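Local coordinates for protein uroporphyrinogen III synthase (Thermus thermophilus, PDB 1WCW) that probably acts as the uroporphyrinogen-III synthase of haem biosynthesis, closing a linear tetrapyrrole into the uroporphyrinogen III macrocycle, at residues 48-51 and 52-56; 20-23 and 24-28; 194-197 and 198-202. All coordinates share one frame; numbering follows the deposited sequence.

Contact 1. Residues 48-51 and 52-56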
loop_
_atom_site.group_PDB
_atom_site.type_symbol
_atom_site.label_atom_id
_atom_site.label_comp_id
_atom_site.label_asym_id
_atom_site.label_seq_id
_atom_site.Cartn_x
_atom_site.Cartn_y
_atom_site.Cartn_z
ATOM N N GLU A 48 -11.037 -7.736 18.977
ATOM C CA GLU A 48 -11.799 -8.176 17.807
ATOM C C GLU A 48 -11.144 -9.246 16.965
ATOM O O GLU A 48 -11.825 -9.954 16.191
ATOM C CB GLU A 48 -12.178 -6.975 16.920
ATOM C CG GLU A 48 -13.179 -6.039 17.582
ATOM C CD GLU A 48 -13.739 -4.991 16.609
ATOM O OE1 GLU A 48 -14.449 -5.362 15.651
ATOM O OE2 GLU A 48 -13.451 -3.793 16.794
ATOM N N TYR A 49 -9.818 -9.411 17.092
ATOM C CA TYR A 49 -9.189 -10.499 16.337
ATOM C C TYR A 49 -8.354 -11.376 17.243
ATOM O O TYR A 49 -7.463 -12.083 16.815
ATOM C CB TYR A 49 -8.380 -9.976 15.130
ATOM C CG TYR A 49 -7.227 -9.065 15.439
ATOM C CD1 TYR A 49 -7.382 -7.732 15.806
ATOM C CD2 TYR A 49 -5.920 -9.550 15.325
ATOM C CE1 TYR A 49 -6.331 -6.934 16.038
ATOM C CE2 TYR A 49 -4.835 -8.721 15.563
ATOM C CZ TYR A 49 -5.018 -7.433 15.914
ATOM O OH TYR A 49 -3.947 -6.616 16.086
ATOM N N ARG A 50 -8.650 -11.322 18.546
ATOM C CA ARG A 50 -7.927 -12.140 19.544
ATOM C C ARG A 50 -7.911 -13.623 19.187
ATOM O O ARG A 50 -6.955 -14.366 19.464
ATOM C CB ARG A 50 -8.506 -11.877 20.959
ATOM C CG ARG A 50 -9.780 -12.530 21.194
ATOM C CD ARG A 50 -10.321 -12.086 22.529
ATOM N NE ARG A 50 -9.630 -12.647 23.669
ATOM C CZ ARG A 50 -10.306 -13.200 24.667
ATOM N NH1 ARG A 50 -9.690 -13.692 25.731
ATOM N NH2 ARG A 50 -11.628 -13.294 24.549
ATOM N N ASP A 51 -9.005 -14.092 18.595
ATOM C CA ASP A 51 -9.182 -15.484 18.215
ATOM C C ASP A 51 -8.082 -15.906 17.175
ATOM O O ASP A 51 -7.489 -16.992 17.268
ATOM C CB ASP A 51 -10.600 -15.534 17.588
ATOM C CG ASP A 51 -11.102 -14.081 17.189
ATOM O OD1 ASP A 51 -11.389 -13.228 18.079
ATOM O OD2 ASP A 51 -11.177 -13.758 15.980
ATOM N N GLN A 52 -7.828 -14.989 16.245
ATOM C CA GLN A 52 -6.830 -15.241 15.198
ATOM C C GLN A 52 -5.418 -15.208 15.788
ATOM O O GLN A 52 -4.584 -16.015 15.410
ATOM C CB GLN A 52 -6.910 -14.174 14.136
ATOM C CG GLN A 52 -8.339 -13.948 13.552
ATOM C CD GLN A 52 -8.976 -15.200 13.042
ATOM O OE1 GLN A 52 -8.461 -15.862 12.127
ATOM N NE2 GLN A 52 -10.147 -15.532 13.604
ATOM N N VAL A 53 -5.176 -14.289 16.735
ATOM C CA VAL A 53 -3.848 -14.195 17.358
ATOM C C VAL A 53 -3.582 -15.436 18.196
ATOM O O VAL A 53 -2.471 -15.991 18.189
ATOM C CB VAL A 53 -3.704 -12.908 18.203
ATOM C CG1 VAL A 53 -2.208 -12.835 18.636
ATOM C CG2 VAL A 53 -4.008 -11.635 17.365
ATOM N N ARG A 54 -4.603 -15.915 18.912
ATOM C CA ARG A 54 -4.437 -17.156 19.706
ATOM C C ARG A 54 -4.095 -18.361 18.813
ATOM O O ARG A 54 -3.239 -19.192 19.152
ATOM C CB ARG A 54 -5.722 -17.478 20.482
ATOM C CG ARG A 54 -5.980 -16.519 21.625
ATOM C CD ARG A 54 -7.315 -16.835 22.342
ATOM N NE ARG A 54 -7.402 -16.114 23.605
ATOM C CZ ARG A 54 -6.545 -16.259 24.621
ATOM N NH1 ARG A 54 -6.710 -15.544 25.726
ATOM N NH2 ARG A 54 -5.530 -17.121 24.544
ATOM N N ALA A 55 -4.764 -18.400 17.654
ATOM C CA ALA A 55 -4.488 -19.462 16.705
ATOM C C ALA A 55 -3.035 -19.388 16.227
ATOM O O ALA A 55 -2.330 -20.420 16.106
ATOM C CB ALA A 55 -5.455 -19.402 15.521
ATOM N N LEU A 56 -2.575 -18.169 15.883
ATOM C CA LEU A 56 -1.180 -18.031 15.483
ATOM C C LEU A 56 -0.242 -18.509 16.608
ATOM O O LEU A 56 0.814 -19.146 16.363
ATOM C CB LEU A 56 -0.885 -16.556 15.153
ATOM C CG LEU A 56 0.530 -16.174 14.882
ATOM C CD1 LEU A 56 1.023 -16.925 13.639
ATOM C CD2 LEU A 56 0.594 -14.645 14.650
#
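The carbonyl oxygen of Tyr-49, at the N-cap position, receives two backbone N-H groups. Val-53 N reaches Tyr-49 O at 3.2 Å in a fairly straight bond, whereas Gln-52 N to Tyr-49 O, 3.0 Å, is a bent and weak one. The turns beyond follow helical spacing, with Arg-54 N bound to Arg-50 O at 2.9 Å and Ala-55 N to Asp-51 O at 3.1 Å. Beside them, neighbouring side chains make a straight bond: Gln-52 NE2 donates to Asp-51 OD2 at 3.1 Å with an N-H...O angle of 175°. The acceptor uses its anti lone pair and lies practically in the amide plane, although carboxylate and amide planes are 72° apart. Asp-51 holds a chi1 of 18°, away from a staggered position, probably in part to make this bond, and Gln-52 folds back at chi2. With an alanine at Gln-52 the amide is gone, and Asp-51 OD2 would probably be left without that partner, the carboxylate freer to turn and the packing on Leu-158 and Leu-160 reduced. On the inward side, Val-53 CG2 sits 3.5 Å from Tyr-49 CD2, approaching the ring obliquely; Pro-162, Ala-77 and Leu-74 continue this apolar patch. Outward, Arg-50 NH1 meets the edge of the Arg-54 guanidinium, 3.5 Å from Arg-54 NH1, a like-charge approach that solvent probably screens. Together these features mark a helix start: an N-cap residue, an acidic side chain in the first turn, and a helix laid between strand 155-167 and helix 68-80 of an alpha/beta lobe.

Contact 2. Residues 20-23 and 24-28; sequences EAFK and ALAEK
Backbone N-H groups of Ala-24, Leu-25, Ala-26 and Glu-27 donate to the carbonyl oxygens of Glu-20, Ala-21, Phe-22 and Lys-23, four residues earlier, all four bonds nearly straight, as in regular alpha-helix. The shortest of the four joins Ala-26 N to Phe-22 O at 2.8 Å. On the exposed side, one helical turn separates Lys-23 from Glu-27, and their ends meet in a salt bridge. Lys-23 NZ lies 2.9 Å from Glu-27 OE2, which it approaches on the syn side but 33° out of the carboxylate plane. The lysine gets there by running fully extended as far as CE, its CG anti to the backbone N, and then bending at chi4 (-74°), which turns the ammonium group toward the carboxylate. Glu-27 extends beyond CG to meet it obliquely, and its CG rests 3.1 Å from Lys-23 O. A water accepts from Lys-23 NZ at 3.0 Å and lies 2.5 Å from Glu-27 OE1, too short to be taken at face value. It probably bridges the ammonium group to this second oxygen, though that link remains doubtful. The inner side of the helix is apolar. Ala-26 CB lies over one face of the Phe-22 ring, 4.4 Å from Phe-22 CZ, while Tyr-13 stacks with that ring and Pro-33, Leu-35, Leu-245 and Leu-249 pack around it. Helix 19-28 is the helix of the beta-alpha-beta crossover between strands 10-13 and 32-35. The chemistry divides accordingly: hydrocarbon joins it to its sheet and to helix 245-260, while a negative charge near the C-terminal end of a helix is probably unfavourable, and the ion pair would offset it.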
loop_
_atom_site.group_PDB
_atom_site.type_symbol
_atom_site.label_atom_id
_atom_site.label_comp_id
_atom_site.label_asym_id
_atom_site.label_seq_id
_atom_site.Cartn_x
_atom_site.Cartn_y
_atom_site.Cartn_z
ATOM N N GLU A 20 0.993 17.165 5.520
ATOM C CA GLU A 20 1.619 18.394 5.960
ATOM C C GLU A 20 2.999 18.586 5.313
ATOM O O GLU A 20 3.391 19.708 4.911
ATOM C CB GLU A 20 1.737 18.355 7.496
ATOM C CG GLU A 20 1.983 19.660 8.233
ATOM C CD GLU A 20 1.846 19.516 9.802
ATOM O OE1 GLU A 20 2.652 18.784 10.455
ATOM O OE2 GLU A 20 0.926 20.145 10.386
ATOM N N ALA A 21 3.731 17.491 5.190
ATOM C CA ALA A 21 5.045 17.600 4.591
ATOM C C ALA A 21 4.855 17.914 3.114
ATOM O O ALA A 21 5.598 18.713 2.550
ATOM C CB ALA A 21 5.867 16.293 4.760
ATOM N N PHE A 22 3.871 17.245 2.485
ATOM C CA PHE A 22 3.616 17.489 1.070
ATOM C C PHE A 22 3.324 18.971 0.838
ATOM O O PHE A 22 3.880 19.612 -0.061
ATOM C CB PHE A 22 2.448 16.649 0.518
ATOM C CG PHE A 22 2.061 17.019 -0.877
ATOM C CD1 PHE A 22 2.774 16.552 -1.958
ATOM C CD2 PHE A 22 0.975 17.892 -1.105
ATOM C CE1 PHE A 22 2.368 16.966 -3.287
ATOM C CE2 PHE A 22 0.611 18.280 -2.375
ATOM C CZ PHE A 22 1.295 17.808 -3.422
ATOM N N LYS A 23 2.430 19.556 1.649
ATOM C CA LYS A 23 2.042 20.918 1.471
ATOM C C LYS A 23 3.211 21.859 1.626
ATOM O O LYS A 23 3.380 22.768 0.827
ATOM C CB LYS A 23 0.925 21.263 2.512
ATOM C CG LYS A 23 0.503 22.717 2.481
ATOM C CD LYS A 23 -0.597 22.988 3.529
ATOM C CE LYS A 23 -0.943 24.497 3.516
ATOM N NZ LYS A 23 0.059 25.394 4.138
ATOM N N ALA A 24 3.979 21.666 2.682
ATOM C CA ALA A 24 5.118 22.526 2.941
ATOM C C ALA A 24 6.153 22.494 1.831
ATOM O O ALA A 24 6.614 23.539 1.387
ATOM C CB ALA A 24 5.769 22.150 4.279
ATOM N N LEU A 25 6.525 21.302 1.376
ATOM C CA LEU A 25 7.509 21.138 0.361
ATOM C C LEU A 25 6.973 21.697 -0.955
ATOM O O LEU A 25 7.658 22.427 -1.691
ATOM C CB LEU A 25 7.803 19.651 0.209
ATOM C CG LEU A 25 9.247 19.191 0.020
ATOM C CD1 LEU A 25 9.922 19.994 -1.089
ATOM C CD2 LEU A 25 9.947 19.409 1.331
ATOM N N ALA A 26 5.713 21.393 -1.315
ATOM C CA ALA A 26 5.182 21.930 -2.543
ATOM C C ALA A 26 5.200 23.455 -2.578
ATOM O O ALA A 26 5.571 24.041 -3.613
ATOM C CB ALA A 26 3.731 21.397 -2.772
ATOM N N GLU A 27 4.807 24.090 -1.494
ATOM C CA GLU A 27 4.829 25.538 -1.435
ATOM C C GLU A 27 6.254 26.056 -1.615
ATOM O O GLU A 27 6.461 27.063 -2.332
ATOM C CB GLU A 27 4.307 26.010 -0.087
ATOM C CG GLU A 27 2.815 25.767 0.108
ATOM C CD GLU A 27 2.312 26.097 1.517
ATOM O OE1 GLU A 27 3.061 25.879 2.503
ATOM O OE2 GLU A 27 1.144 26.548 1.654
ATOM N N LYS A 28 7.219 25.423 -0.961
ATOM C CA LYS A 28 8.647 25.886 -1.100
ATOM C C LYS A 28 9.164 25.738 -2.514
ATOM O O LYS A 28 10.046 26.514 -2.981
ATOM C CB LYS A 28 9.547 25.099 -0.132
ATOM C CG LYS A 28 9.310 25.417 1.319
ATOM C CD LYS A 28 10.286 24.692 2.229
ATOM C CE LYS A 28 10.020 25.108 3.689
ATOM N NZ LYS A 28 10.758 24.233 4.673
HETATM O O HOH W 1 3.004 25.185 4.892
#

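Contact 3. Residues 194-197 and 198-202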
loop_
_atom_site.group_PDB
_atom_site.type_symbol
_atom_site.label_atom_id
_atom_site.label_comp_id
_atom_site.label_asym_id
_atom_site.label_seq_id
_atom_site.Cartn_x
_atom_site.Cartn_y
_atom_site.Cartn_z
ATOM N N GLN A 194 -3.900 3.713 -3.115
ATOM C CA GLN A 194 -4.601 4.975 -3.389
ATOM C C GLN A 194 -5.105 4.974 -4.848
ATOM O O GLN A 194 -6.183 5.504 -5.110
ATOM C CB GLN A 194 -3.627 6.142 -3.233
ATOM C CG GLN A 194 -3.332 6.333 -1.746
ATOM C CD GLN A 194 -2.034 6.971 -1.431
ATOM O OE1 GLN A 194 -1.387 7.492 -2.296
ATOM N NE2 GLN A 194 -1.661 6.959 -0.163
ATOM N N VAL A 195 -4.337 4.389 -5.774
ATOM C CA VAL A 195 -4.774 4.275 -7.166
ATOM C C VAL A 195 -5.989 3.373 -7.174
ATOM O O VAL A 195 -6.973 3.708 -7.838
ATOM C CB VAL A 195 -3.641 3.615 -8.024
ATOM C CG1 VAL A 195 -4.136 3.455 -9.470
ATOM C CG2 VAL A 195 -2.388 4.486 -8.015
ATOM N N GLU A 196 -5.956 2.236 -6.465
ATOM C CA GLU A 196 -7.052 1.290 -6.490
ATOM C C GLU A 196 -8.284 1.911 -5.901
ATOM O O GLU A 196 -9.382 1.816 -6.495
ATOM C CB GLU A 196 -6.677 0.017 -5.702
ATOM C CG GLU A 196 -5.405 -0.732 -6.140
ATOM C CD GLU A 196 -5.411 -1.258 -7.561
ATOM O OE1 GLU A 196 -4.298 -1.633 -8.035
ATOM O OE2 GLU A 196 -6.461 -1.313 -8.232
ATOM N N PHE A 197 -8.179 2.657 -4.796
ATOM C CA PHE A 197 -9.369 3.266 -4.207
ATOM C C PHE A 197 -9.965 4.315 -5.107
ATOM O O PHE A 197 -11.197 4.411 -5.227
ATOM C CB PHE A 197 -9.034 3.904 -2.851
ATOM C CG PHE A 197 -8.826 2.914 -1.706
ATOM C CD1 PHE A 197 -8.105 3.319 -0.587
ATOM C CD2 PHE A 197 -9.340 1.674 -1.687
ATOM C CE1 PHE A 197 -7.934 2.463 0.534
ATOM C CE2 PHE A 197 -9.154 0.838 -0.521
ATOM C CZ PHE A 197 -8.462 1.266 0.554
ATOM N N LEU A 198 -9.126 5.168 -5.740
ATOM C CA LEU A 198 -9.686 6.166 -6.646
ATOM C C LEU A 198 -10.439 5.528 -7.780
ATOM O O LEU A 198 -11.596 5.936 -8.055
ATOM C CB LEU A 198 -8.509 7.019 -7.144
ATOM C CG LEU A 198 -8.931 8.056 -8.169
ATOM C CD1 LEU A 198 -9.950 9.072 -7.599
ATOM C CD2 LEU A 198 -7.706 8.840 -8.633
ATOM N N PHE A 199 -9.844 4.569 -8.475
ATOM C CA PHE A 199 -10.555 3.979 -9.607
ATOM C C PHE A 199 -11.690 3.118 -9.172
ATOM O O PHE A 199 -12.719 3.124 -9.925
ATOM C CB PHE A 199 -9.577 3.170 -10.477
ATOM C CG PHE A 199 -8.901 4.004 -11.526
ATOM C CD1 PHE A 199 -7.702 4.621 -11.314
ATOM C CD2 PHE A 199 -9.574 4.245 -12.726
ATOM C CE1 PHE A 199 -7.154 5.473 -12.288
ATOM C CE2 PHE A 199 -9.037 5.104 -13.701
ATOM C CZ PHE A 199 -7.853 5.690 -13.484
ATOM N N GLU A 200 -11.642 2.446 -8.033
ATOM C CA GLU A 200 -12.794 1.605 -7.616
ATOM C C GLU A 200 -13.912 2.489 -7.142
ATOM O O GLU A 200 -15.087 2.006 -7.179
ATOM C CB GLU A 200 -12.418 0.604 -6.517
ATOM C CG GLU A 200 -11.444 -0.490 -6.977
ATOM C CD GLU A 200 -10.998 -1.398 -5.866
ATOM O OE1 GLU A 200 -11.550 -1.263 -4.761
ATOM O OE2 GLU A 200 -10.095 -2.213 -6.034
ATOM N N GLY A 201 -13.634 3.705 -6.687
ATOM C CA GLY A 201 -14.679 4.565 -6.173
ATOM C C GLY A 201 -15.153 5.658 -7.093
ATOM O O GLY A 201 -16.069 6.415 -6.662
ATOM N N ALA A 202 -14.610 5.804 -8.285
ATOM C CA ALA A 202 -15.058 6.862 -9.206
ATOM C C ALA A 202 -16.450 6.632 -9.774
ATOM O O ALA A 202 -16.850 5.489 -10.016
ATOM C CB ALA A 202 -14.086 6.973 -10.378
#
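This is a mostly buried, within-helix contact along helix 192-201, which follows strand 186-189 of the five-stranded parallel sheet. Three well-formed backbone bonds carry it: Leu-198 N to Gln-194 O at 3.0 Å, Phe-199 N to Val-195 O at 3.1 Å, and Glu-200 N to Glu-196 O at 2.8 Å. The next, Gly-201 N to Phe-197 O at 2.9 Å, is more bent, at 135°. Apolar packing accompanies them. Val-195 and Phe-199 project together from one side of the helix, alongside each other, with Val-195 CG1 4.2 Å from Phe-199 CD1. The ring of Phe-199 also turns an edge to the backbone, placing CD1 in plane with Val-195 O at 3.7 Å; Trp-232 stacks with the ring. Leu-198 faces Leu-187, Phe-189 and Ile-172, anchoring the helix to its strand and to helix 169-181. Two acids ride one turn apart on another face, with Glu-196 OE2 and Glu-200 OE2 4.3 Å from each other. Glu-196 bends at chi2 (-61°), and its OE2 accepts a hydrogen bond from Trp-232 NE1. Glu-200 instead stays extended beyond CG, and its OE2 forms a salt bridge with Lys-141, which follows strand 132-137 of the other sheet. Each carboxylate therefore has its own donor, which probably offsets the mutual repulsion. Trp-232 serves the contact twice, through its ring and its N-H. The chemistry implies a helix held in its lobe by hydrocarbon and by the Trp-232 N-H, and the Glu-200 to Lys-141 salt bridge probably ties it to the lobe of the mixed sheet.

Overall arrangement
From the N terminus, contact 2 comes first, then contact 1, then contact 3; each is local to one helix or its end, so none closes a long loop, and they run in series without nesting or crossing. Contacts 2 and 3 belong to helices packed on the five-stranded parallel sheet, with nearest atoms about 10 Å apart; the helix of contact 3 lies between strand 186-189 and helices 169-181 and 223-231. Contact 1 sits in the lobe of the mixed sheet, its helix against strand 155-167 and helix 68-80, its centre 41 Å from that of contact 2. The chain passes between lobes through strands 39-43 and 155-167, and contact 3 lies closest to the chain's centre.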